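Local atomic coordinates of nodulation fucosyltransferase NodZ (Bradyrhizobium sp., PDB entry 2HHC), a protein that belongs to the nodulation protein Z family of the GT-B clan and pairs two Rossmann-like halves, each built round a mixed beta-sheet flanked by helices. Residues F54-E59 / M259-G264; E113-R118 / A130-R135; K207-S212 / G234-V239; P68-C71 / Q77-F80. All coordinates share one frame; numbering follows the deposited sequence. Where two conformers were deposited one is given.

The four contacts of this GT-B protein span both Rossmann-like halves. Contacts 2 and 4 lie in the first half, their centres about 22 Å apart, and contact 3 lies in the second. Contact 1 bridges the halves, bringing helix 54-57 against helix 258-274 across some 200 residues of chain. It also touches contact 4, with P55 CD 3.3 Å from C71 O. Contact 3 is the most remote, its centre about 32 Å from that of contact 1 and 48 Å from that of contact 4. A phosphate ion, probably from the crystallisation liquor, lies close to the L78 side chain in contact 4. As a worked example, the set contrasts packing between domains with packing inside them.

Contact 1 (F54-E59 / M259-G264); sequences FPAFFE and MGIEGG
F57 and I261 carry this contact, an interdomain one in which a short, weakly bonded helix turn at 54-57 packs against helix 258-274. The side chain of F57 is the natural guide. From CB it turns so that CG lies beside the backbone N and anti to the carbonyl carbon (chi1 -60°), which sends the ring out to the opposing helix although the CB itself faces neither toward it nor away. Within its own turn, the CB of A56 covers one ring face, off toward the rim. Farther out, CE1 meets backbone: I261 O lies 3.6 Å from it, in the ring plane at the edge, so that a ring C-H edge faces a carbonyl oxygen. G264 CA comes within 3.8 Å of the same CE1, approaching obliquely, and with no side chain on the glycine the ring can settle close to the helix backbone. At the tip, CZ packs on I261 CD1 at 3.7 Å. That methyl, the end of an isoleucine branch that crosses the ring obliquely, also reaches A56 CB at 4.1 Å and so serves both residues. The turn behind the ring is held by F54 O, which accepts from both F57 N and F58 N. Around it, F15 meets the F57 ring edge-to-face, R151 bonds its backbone, and L268, farther along helix 258-274, packs on both F57 and F58.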
loop_
_atom_site.group_PDB
_atom_site.type_symbol
_atom_site.label_atom_id
_atom_site.label_comp_id
_atom_site.label_asym_id
_atom_site.label_seq_id
_atom_site.Cartn_x
_atom_site.Cartn_y
_atom_site.Cartn_z
ATOM N N PHE A 54 11.628 -4.898 -3.996
ATOM C CA PHE A 54 11.560 -4.577 -2.554
ATOM C C PHE A 54 12.823 -3.808 -2.068
ATOM O O PHE A 54 12.696 -2.754 -1.411
ATOM C CB PHE A 54 11.214 -5.807 -1.695
ATOM C CG PHE A 54 11.062 -5.502 -0.250
ATOM C CD1 PHE A 54 9.860 -5.078 0.286
ATOM C CD2 PHE A 54 12.144 -5.631 0.568
ATOM C CE1 PHE A 54 9.791 -4.823 1.679
ATOM C CE2 PHE A 54 12.097 -5.352 1.950
ATOM C CZ PHE A 54 10.862 -4.962 2.477
ATOM N N PRO A 55 14.065 -4.301 -2.314
ATOM C CA PRO A 55 15.250 -3.572 -1.872
ATOM C C PRO A 55 15.539 -2.223 -2.515
ATOM O O PRO A 55 16.398 -1.516 -2.089
ATOM C CB PRO A 55 16.400 -4.548 -2.166
ATOM C CG PRO A 55 15.745 -5.865 -2.381
ATOM C CD PRO A 55 14.405 -5.600 -2.903
ATOM N N ALA A 56 14.829 -1.917 -3.586
ATOM C CA ALA A 56 14.969 -0.618 -4.192
ATOM C C ALA A 56 14.317 0.480 -3.327
ATOM O O ALA A 56 14.692 1.626 -3.442
ATOM C CB ALA A 56 14.402 -0.619 -5.623
ATOM N N PHE A 57 13.367 0.088 -2.466
ATOM C CA PHE A 57 12.645 1.038 -1.664
ATOM C C PHE A 57 12.776 0.860 -0.160
ATOM O O PHE A 57 12.635 1.832 0.583
ATOM C CB PHE A 57 11.158 0.985 -2.066
ATOM C CG PHE A 57 10.947 1.328 -3.538
ATOM C CD1 PHE A 57 11.112 2.602 -4.017
ATOM C CD2 PHE A 57 10.701 0.329 -4.460
ATOM C CE1 PHE A 57 10.994 2.879 -5.369
ATOM C CE2 PHE A 57 10.580 0.594 -5.827
ATOM C CZ PHE A 57 10.704 1.865 -6.275
ATOM N N PHE A 58 13.029 -0.389 0.249
ATOM C CA PHE A 58 13.108 -0.735 1.684
ATOM C C PHE A 58 14.460 -1.352 1.988
ATOM O O PHE A 58 15.084 -1.954 1.133
ATOM C CB PHE A 58 11.985 -1.710 2.042
ATOM C CG PHE A 58 10.620 -1.090 1.958
ATOM C CD1 PHE A 58 10.114 -0.366 3.007
ATOM C CD2 PHE A 58 9.909 -1.151 0.815
ATOM C CE1 PHE A 58 8.878 0.240 2.897
ATOM C CE2 PHE A 58 8.662 -0.539 0.717
ATOM C CZ PHE A 58 8.159 0.142 1.769
ATOM N N GLU A 59 14.839 -1.250 3.245
ATOM C CA GLU A 59 16.068 -1.867 3.743
ATOM C C GLU A 59 15.935 -3.379 3.850
ATOM O O GLU A 59 14.802 -3.897 3.980
ATOM C CB GLU A 59 16.446 -1.234 5.091
ATOM C CG GLU A 59 16.797 0.268 4.956
ATOM C CD GLU A 59 17.316 0.868 6.192
ATOM O OE1 GLU A 59 17.091 0.310 7.288
ATOM O OE2 GLU A 59 18.000 1.915 6.085
ATOM N N MET A 259 13.409 7.285 -13.553
ATOM C CA MET A 259 12.124 7.956 -13.333
ATOM C C MET A 259 11.030 6.994 -12.793
ATOM O O MET A 259 10.087 7.430 -12.154
ATOM N N GLY A 260 11.172 5.682 -13.005
ATOM C CA GLY A 260 10.254 4.717 -12.340
ATOM C C GLY A 260 10.522 4.646 -10.832
ATOM O O GLY A 260 9.612 4.623 -9.993
ATOM N N ILE A 261 11.805 4.601 -10.496
ATOM C CA ILE A 261 12.204 4.612 -9.105
ATOM C C ILE A 261 11.809 5.904 -8.447
ATOM O O ILE A 261 11.309 5.926 -7.314
ATOM C CB ILE A 261 13.704 4.387 -8.919
ATOM C CG1 ILE A 261 14.094 3.048 -9.495
ATOM C CG2 ILE A 261 14.070 4.433 -7.427
ATOM C CD1 ILE A 261 13.528 1.878 -8.735
ATOM N N GLU A 262 11.989 7.016 -9.154
ATOM C CA GLU A 262 11.552 8.278 -8.603
ATOM C C GLU A 262 10.020 8.341 -8.412
ATOM O O GLU A 262 9.547 8.898 -7.456
ATOM C CB GLU A 262 12.088 9.464 -9.434
ATOM C CG GLU A 262 11.663 10.831 -8.945
ATOM C CD GLU A 262 11.890 11.055 -7.429
ATOM O OE1 GLU A 262 12.929 10.580 -6.886
ATOM O OE2 GLU A 262 11.029 11.710 -6.796
ATOM N N GLY A 263 9.249 7.716 -9.318
ATOM C CA GLY A 263 7.824 7.611 -9.140
ATOM C C GLY A 263 7.469 6.829 -7.860
ATOM O O GLY A 263 6.564 7.176 -7.148
ATOM N N GLY A 264 8.206 5.754 -7.644
ATOM C CA GLY A 264 7.997 4.918 -6.461
ATOM C C GLY A 264 8.316 5.662 -5.203
ATOM O O GLY A 264 7.577 5.629 -4.225
#

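Contact 2 (E113-R118 / A130-R135); sequences ELFQAR and ACLMWR
F115 and R135 bring the backbones nearest, their CA atoms 7.9 Å apart, where the last turn of helix 101-116 faces a type II beta turn running from L132 to R135. The turn follows strand 125-128 of the first Rossmann-like sheet, so the contact packs the end of a helix against the loop that leaves the next strand. W134 takes the third position of the turn with a positive phi of 74°, as type II geometry requires. Across the gap, F115 holds its CG beside the backbone N (chi1 -65°) and aims its ring at L132. The CD1 methyl of L132 arrives at the ring edge, near the ring plane, 3.9 Å from F115 CE2, the two side chains crossing at about a right angle. R135 contributes backbone instead: its O stands obliquely off F115 CD2 at 4.0 Å. The guanidinium of R135 is turned elsewhere, its NE bonding T112 OG1 on helix 101-116, while NH1 makes a weak, bent bond to M133 O. Beyond the contact, Y28 of helix 15-32 meets the F115 ring, and L111 packs on L132. Two donors grip L132 O: S24 OG and, closing the turn at 3.1 Å, R135 N.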
loop_
_atom_site.group_PDB
_atom_site.type_symbol
_atom_site.label_atom_id
_atom_site.label_comp_id
_atom_site.label_asym_id
_atom_site.label_seq_id
_atom_site.Cartn_x
_atom_site.Cartn_y
_atom_site.Cartn_z
ATOM N N GLU A 113 -10.156 -18.753 1.397
ATOM C CA GLU A 113 -10.684 -19.989 2.012
ATOM C C GLU A 113 -9.553 -20.687 2.774
ATOM O O GLU A 113 -9.726 -21.125 3.908
ATOM C CB GLU A 113 -11.300 -20.870 0.936
ATOM C CG GLU A 113 -11.757 -22.248 1.410
ATOM C CD GLU A 113 -12.367 -23.092 0.291
ATOM O OE1 GLU A 113 -11.790 -23.122 -0.835
ATOM O OE2 GLU A 113 -13.382 -23.785 0.543
ATOM N N LEU A 114 -8.371 -20.782 2.196
ATOM C CA LEU A 114 -7.276 -21.451 2.879
ATOM C C LEU A 114 -6.939 -20.753 4.181
ATOM O O LEU A 114 -6.725 -21.404 5.204
ATOM C CB LEU A 114 -6.037 -21.527 1.989
ATOM C CG LEU A 114 -4.863 -22.189 2.687
ATOM C CD1 LEU A 114 -5.200 -23.658 3.001
ATOM C CD2 LEU A 114 -3.627 -22.040 1.804
ATOM N N PHE A 115 -6.872 -19.418 4.143
ATOM C CA PHE A 115 -6.492 -18.644 5.317
ATOM C C PHE A 115 -7.520 -18.770 6.434
ATOM O O PHE A 115 -7.156 -18.595 7.591
ATOM C CB PHE A 115 -6.331 -17.166 4.984
ATOM C CG PHE A 115 -5.219 -16.862 4.044
ATOM C CD1 PHE A 115 -4.229 -17.799 3.701
ATOM C CD2 PHE A 115 -5.090 -15.586 3.543
ATOM C CE1 PHE A 115 -3.193 -17.471 2.812
ATOM C CE2 PHE A 115 -4.076 -15.271 2.655
ATOM C CZ PHE A 115 -3.093 -16.185 2.331
ATOM N N GLN A 116 -8.763 -19.098 6.093
ATOM C CA GLN A 116 -9.822 -19.281 7.089
ATOM C C GLN A 116 -9.960 -20.733 7.561
ATOM O O GLN A 116 -10.666 -20.994 8.525
ATOM C CB GLN A 116 -11.153 -18.789 6.513
ATOM C CG GLN A 116 -11.169 -17.268 6.386
ATOM C CD GLN A 116 -12.209 -16.712 5.406
ATOM O OE1 GLN A 116 -12.272 -15.483 5.188
ATOM N NE2 GLN A 116 -13.029 -17.593 4.825
ATOM N N ALA A 117 -9.266 -21.660 6.914
ATOM C CA ALA A 117 -9.428 -23.097 7.195
ATOM C C ALA A 117 -8.657 -23.485 8.466
ATOM O O ALA A 117 -7.681 -22.834 8.831
ATOM C CB ALA A 117 -8.946 -23.919 6.001
ATOM N N ARG A 118 -9.097 -24.543 9.146
ATOM C CA ARG A 118 -8.429 -24.989 10.369
ATOM C C ARG A 118 -7.036 -25.547 10.098
ATOM O O ARG A 118 -6.094 -25.291 10.851
ATOM C CB ARG A 118 -9.262 -26.076 11.026
ATOM N N ALA A 130 -2.273 -12.485 -6.153
ATOM C CA ALA A 130 -3.539 -11.834 -6.284
ATOM C C ALA A 130 -3.645 -10.770 -5.193
ATOM O O ALA A 130 -2.816 -10.703 -4.289
ATOM C CB ALA A 130 -4.667 -12.813 -6.146
ATOM N N CYS A 131 -4.697 -9.983 -5.240
ATOM C CA CYS A 131 -4.920 -8.959 -4.242
ATOM C C CYS A 131 -5.392 -9.604 -2.951
ATOM O O CYS A 131 -6.402 -10.299 -2.947
ATOM C CB CYS A 131 -5.955 -7.983 -4.712
ATOM S SG CYS A 131 -6.200 -6.606 -3.584
ATOM N N LEU A 132 -4.677 -9.350 -1.867
ATOM C CA LEU A 132 -5.022 -9.887 -0.555
ATOM C C LEU A 132 -5.367 -8.766 0.429
ATOM O O LEU A 132 -5.323 -8.969 1.662
ATOM C CB LEU A 132 -3.946 -10.845 -0.029
ATOM C CG LEU A 132 -3.790 -12.138 -0.851
ATOM C CD1 LEU A 132 -2.743 -12.996 -0.236
ATOM C CD2 LEU A 132 -5.096 -12.944 -0.927
ATOM N N MET A 133 -5.766 -7.619 -0.099
ATOM C CA MET A 133 -6.368 -6.597 0.723
ATOM C C MET A 133 -7.537 -7.187 1.446
ATOM O O MET A 133 -8.301 -7.919 0.876
ATOM C CB MET A 133 -6.777 -5.351 -0.112
ATOM C CG MET A 133 -5.585 -4.615 -0.632
ATOM S SD MET A 133 -5.964 -3.433 -1.959
ATOM C CE MET A 133 -7.244 -2.467 -1.271
ATOM N N TRP A 134 -7.660 -6.831 2.734
ATOM C CA TRP A 134 -8.746 -7.247 3.651
ATOM C C TRP A 134 -8.639 -8.713 4.104
ATOM O O TRP A 134 -9.566 -9.215 4.763
ATOM C CB TRP A 134 -10.144 -7.007 3.080
ATOM C CG TRP A 134 -10.415 -5.631 2.616
ATOM C CD1 TRP A 134 -10.397 -5.192 1.346
ATOM C CD2 TRP A 134 -10.694 -4.506 3.431
ATOM N NE1 TRP A 134 -10.660 -3.852 1.306
ATOM C CE2 TRP A 134 -10.877 -3.404 2.562
ATOM C CE3 TRP A 134 -10.851 -4.316 4.798
ATOM C CZ2 TRP A 134 -11.206 -2.121 3.029
ATOM C CZ3 TRP A 134 -11.171 -3.029 5.272
ATOM C CH2 TRP A 134 -11.326 -1.958 4.382
ATOM N N ARG A 135 -7.560 -9.399 3.765
ATOM C CA ARG A 135 -7.490 -10.853 4.095
ATOM C C ARG A 135 -6.518 -11.103 5.250
ATOM O O ARG A 135 -5.781 -12.099 5.311
ATOM C CB ARG A 135 -7.102 -11.654 2.842
ATOM C CG ARG A 135 -8.038 -11.463 1.629
ATOM C CD ARG A 135 -9.432 -11.711 1.916
ATOM N NE ARG A 135 -10.283 -11.905 0.723
ATOM C CZ ARG A 135 -10.899 -10.935 0.033
ATOM N NH1 ARG A 135 -10.772 -9.651 0.326
ATOM N NH2 ARG A 135 -11.689 -11.266 -0.984
#

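Contact 3 (K207-S212 / G234-V239); sequences KAKALS and GLFPDV
K209 gives most of the buried surface here, with F236 and P237 sharing the rest about equally. The lysine lies near the end of helix 192-209 and reaches across to the loop that follows helix 226-235. Its chain starts with CG beside the backbone N, runs straight at chi2, then bends at chi3 (76°). The bend divides the contact in two. Before the tip, the aliphatic part crosses the phenylalanine at a slant, K209 CD lying 4.1 Å from F236 CD1 in an approach oblique to the ring. Beyond the bend, the ammonium end reaches one corner of the proline ring: K209 NZ is 3.5 Å from P237 CD and 3.7 Å from its CG. Two conformers were deposited for K209, so the whole course of its chain, and both touches, hold for the one described. D238 carries the nearby opposite charge, yet its OD2 lies 6.6 Å from K209 NZ, too far for a salt bridge; any pull between them would be long-range. C202, I205 and R206 of helix 192-209 also pack on F236. The loop then runs into strand 239-240, and D238 just before it bonds the backbone of V219 in the parallel strand 217-223, completing a beta-alpha-beta crossover at the outer edge of the second sheet.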
loop_
_atom_site.group_PDB
_atom_site.type_symbol
_atom_site.label_atom_id
_atom_site.label_comp_id
_atom_site.label_asym_id
_atom_site.label_seq_id
_atom_site.Cartn_x
_atom_site.Cartn_y
_atom_site.Cartn_z
ATOM N N LYS A 207 -15.261 20.818 4.867
ATOM C CA LYS A 207 -15.698 20.061 6.047
ATOM C C LYS A 207 -14.550 19.848 6.995
ATOM O O LYS A 207 -14.672 20.087 8.210
ATOM C CB LYS A 207 -16.383 18.737 5.644
ATOM C CG LYS A 207 -16.712 17.763 6.827
ATOM C CD LYS A 207 -17.469 16.550 6.277
ATOM C CE LYS A 207 -17.788 15.486 7.337
ATOM N NZ LYS A 207 -18.839 15.911 8.280
ATOM N N ALA A 208 -13.417 19.432 6.457
ATOM C CA ALA A 208 -12.232 19.201 7.260
ATOM C C ALA A 208 -11.745 20.484 7.922
ATOM O O ALA A 208 -11.316 20.465 9.088
ATOM C CB ALA A 208 -11.110 18.622 6.387
ATOM N N LYS A 209 -11.792 21.591 7.189
ATOM C CA LYS A 209 -11.277 22.868 7.705
ATOM C C LYS A 209 -12.146 23.481 8.789
ATOM O O LYS A 209 -11.654 24.319 9.560
ATOM C CB LYS A 209 -11.099 23.876 6.570
ATOM C CG LYS A 209 -9.815 23.691 5.785
ATOM C CD LYS A 209 -9.604 24.756 4.712
ATOM C CE LYS A 209 -9.142 26.051 5.409
ATOM N NZ LYS A 209 -9.269 27.180 4.511
ATOM N N ALA A 210 -13.425 23.090 8.827
ATOM C CA ALA A 210 -14.381 23.562 9.840
ATOM C C ALA A 210 -14.228 22.858 11.209
ATOM O O ALA A 210 -14.815 23.313 12.205
ATOM C CB ALA A 210 -15.774 23.366 9.328
ATOM N N LEU A 211 -13.483 21.748 11.259
ATOM C CA LEU A 211 -13.134 21.053 12.497
ATOM C C LEU A 211 -12.123 21.892 13.269
ATOM O O LEU A 211 -11.528 22.825 12.717
ATOM C CB LEU A 211 -12.569 19.663 12.200
ATOM C CG LEU A 211 -13.519 18.758 11.409
ATOM C CD1 LEU A 211 -12.898 17.426 11.080
ATOM C CD2 LEU A 211 -14.834 18.578 12.138
ATOM N N SER A 212 -11.967 21.609 14.562
ATOM C CA SER A 212 -11.029 22.361 15.392
ATOM C C SER A 212 -9.720 21.607 15.468
ATOM O O SER A 212 -9.701 20.378 15.547
ATOM C CB SER A 212 -11.606 22.615 16.777
ATOM O OG SER A 212 -12.659 23.570 16.662
ATOM N N GLY A 234 -5.563 27.021 -5.839
ATOM C CA GLY A 234 -6.135 28.333 -6.079
ATOM C C GLY A 234 -7.450 28.588 -5.357
ATOM O O GLY A 234 -7.914 29.694 -5.348
ATOM N N LEU A 235 -7.978 27.508 -4.729
ATOM C CA LEU A 235 -9.282 27.560 -4.038
ATOM C C LEU A 235 -9.185 27.609 -2.512
ATOM O O LEU A 235 -10.199 27.976 -1.850
ATOM C CB LEU A 235 -10.164 26.358 -4.455
ATOM C CG LEU A 235 -10.739 26.549 -5.873
ATOM C CD1 LEU A 235 -11.208 25.253 -6.464
ATOM C CD2 LEU A 235 -11.855 27.519 -5.881
ATOM N N PHE A 236 -8.010 27.311 -1.949
ATOM C CA PHE A 236 -7.810 27.260 -0.485
ATOM C C PHE A 236 -6.486 27.844 -0.178
ATOM O O PHE A 236 -5.567 27.744 -0.999
ATOM C CB PHE A 236 -7.890 25.827 0.036
ATOM C CG PHE A 236 -9.225 25.198 -0.176
ATOM C CD1 PHE A 236 -10.269 25.398 0.723
ATOM C CD2 PHE A 236 -9.478 24.457 -1.323
ATOM C CE1 PHE A 236 -11.485 24.829 0.496
ATOM C CE2 PHE A 236 -10.736 23.891 -1.575
ATOM C CZ PHE A 236 -11.744 24.075 -0.657
ATOM N N PRO A 237 -6.350 28.449 1.007
ATOM C CA PRO A 237 -5.046 28.888 1.415
ATOM C C PRO A 237 -4.201 27.751 1.971
ATOM O O PRO A 237 -4.703 26.707 2.438
ATOM C CB PRO A 237 -5.362 29.905 2.519
ATOM C CG PRO A 237 -6.587 29.333 3.156
ATOM C CD PRO A 237 -7.373 28.681 2.037
ATOM N N ASP A 238 -2.902 27.962 1.895
ATOM C CA ASP A 238 -1.941 27.093 2.585
ATOM C C ASP A 238 -1.959 25.659 2.076
ATOM O O ASP A 238 -1.749 24.735 2.825
ATOM C CB ASP A 238 -2.110 27.172 4.129
ATOM C CG ASP A 238 -1.998 28.589 4.652
ATOM O OD1 ASP A 238 -0.949 29.221 4.371
ATOM O OD2 ASP A 238 -2.974 29.094 5.251
ATOM N N VAL A 239 -2.169 25.496 0.761
ATOM C CA VAL A 239 -2.051 24.194 0.127
ATOM C C VAL A 239 -0.621 23.975 -0.355
ATOM O O VAL A 239 0.005 24.879 -0.967
ATOM C CB VAL A 239 -3.034 24.071 -1.068
ATOM C CG1 VAL A 239 -2.862 22.723 -1.760
ATOM C CG2 VAL A 239 -4.473 24.218 -0.601
#

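Contact 4 (P68-C71 / Q77-F80); sequences PVIC and QLSF
I70 meets L78 and F80 through a single methyl, CD1, and the contact across these segments is wholly apolar. Strand 67-70 supplies the isoleucine, while the other two come from the loop that leads on toward strand 84-85. The methyl-to-methyl packing comes first: I70 CD1 and L78 CD1 meet tip to tip at 4.0 Å, spanning backbones whose CA atoms stay 10.2 Å apart. The isoleucine bridges its share by extension, its CD1 anti to CA (chi2 166°). The methyl-to-ring packing comes next. I70 CD1 lies 4.2 Å from F80 CE1, at the edge of the ring and near its plane, the two side chains arriving from opposite directions. Within the loop itself, L78 CB covers one face of the F80 ring, off toward the rim, so the leucine both shares the methyl and packs on the ring two residues on. Aromatic packing extends beyond the pair, since F6 of the central strand 6-10 meets F80 edge-to-face. The backbone of the strand is hydrogen-bonded on both flanks: I70 pairs with L36 and I38 of the parallel strand 35-39, and V69 with E62 on the other side. The loop thus lies over the first sheet, with F80 against V37 and I70 beside T35.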
loop_
_atom_site.group_PDB
_atom_site.type_symbol
_atom_site.label_atom_id
_atom_site.label_comp_id
_atom_site.label_asym_id
_atom_site.label_seq_id
_atom_site.Cartn_x
_atom_site.Cartn_y
_atom_site.Cartn_z
ATOM N N PRO A 68 10.848 -15.787 9.440
ATOM C CA PRO A 68 11.997 -15.548 8.567
ATOM C C PRO A 68 11.557 -14.985 7.224
ATOM O O PRO A 68 10.493 -15.345 6.682
ATOM C CB PRO A 68 12.584 -16.964 8.363
ATOM C CG PRO A 68 11.943 -17.807 9.356
ATOM C CD PRO A 68 10.636 -17.224 9.691
ATOM N N VAL A 69 12.361 -14.098 6.638
ATOM C CA VAL A 69 12.025 -13.394 5.392
ATOM C C VAL A 69 13.174 -13.446 4.411
ATOM O O VAL A 69 14.307 -13.226 4.775
ATOM C CB VAL A 69 11.686 -11.927 5.668
ATOM C CG1 VAL A 69 11.453 -11.138 4.389
ATOM C CG2 VAL A 69 10.486 -11.835 6.576
ATOM N N ILE A 70 12.825 -13.723 3.155
ATOM C CA ILE A 70 13.695 -13.569 1.983
ATOM C C ILE A 70 13.103 -12.454 1.151
ATOM O O ILE A 70 11.993 -12.574 0.646
ATOM C CB ILE A 70 13.771 -14.849 1.173
ATOM C CG1 ILE A 70 14.383 -15.988 2.010
ATOM C CG2 ILE A 70 14.637 -14.639 -0.064
ATOM C CD1 ILE A 70 14.215 -17.378 1.449
ATOM N N CYS A 71 13.844 -11.366 0.956
ATOM C CA CYS A 71 13.300 -10.167 0.321
ATOM C C CYS A 71 14.095 -9.618 -0.856
ATOM O O CYS A 71 13.841 -8.465 -1.280
ATOM C CB CYS A 71 13.301 -9.014 1.353
ATOM S SG CYS A 71 14.925 -8.327 1.752
ATOM N N GLN A 77 17.525 -17.191 -7.613
ATOM C CA GLN A 77 18.440 -18.317 -7.461
ATOM C C GLN A 77 17.787 -19.572 -6.844
ATOM O O GLN A 77 18.095 -20.713 -7.224
ATOM C CB GLN A 77 19.618 -17.905 -6.533
ATOM C CG GLN A 77 20.279 -16.497 -6.729
ATOM C CD GLN A 77 21.106 -15.997 -5.512
ATOM O OE1 GLN A 77 21.694 -16.781 -4.757
ATOM N NE2 GLN A 77 21.166 -14.679 -5.350
ATOM N N LEU A 78 16.930 -19.370 -5.874
ATOM C CA LEU A 78 16.317 -20.435 -5.102
ATOM C C LEU A 78 15.175 -21.074 -5.874
ATOM O O LEU A 78 14.479 -20.380 -6.637
ATOM C CB LEU A 78 15.763 -19.863 -3.774
ATOM C CG LEU A 78 16.892 -19.311 -2.888
ATOM C CD1 LEU A 78 16.330 -18.534 -1.714
ATOM C CD2 LEU A 78 17.824 -20.419 -2.402
ATOM N N SER A 79 15.011 -22.379 -5.702
ATOM C CA SER A 79 13.932 -23.151 -6.249
ATOM C C SER A 79 12.969 -23.480 -5.127
ATOM O O SER A 79 13.175 -24.440 -4.355
ATOM C CB SER A 79 14.445 -24.448 -6.857
ATOM O OG SER A 79 15.177 -24.194 -8.044
ATOM N N PHE A 80 11.876 -22.731 -5.025
ATOM C CA PHE A 80 10.940 -22.942 -3.932
ATOM C C PHE A 80 10.169 -24.228 -4.206
ATOM O O PHE A 80 9.717 -24.423 -5.302
ATOM C CB PHE A 80 10.035 -21.690 -3.716
ATOM C CG PHE A 80 10.838 -20.465 -3.285
ATOM C CD1 PHE A 80 11.512 -20.439 -2.097
ATOM C CD2 PHE A 80 10.967 -19.345 -4.143
ATOM C CE1 PHE A 80 12.330 -19.350 -1.717
ATOM C CE2 PHE A 80 11.786 -18.276 -3.748
ATOM C CZ PHE A 80 12.433 -18.282 -2.556
#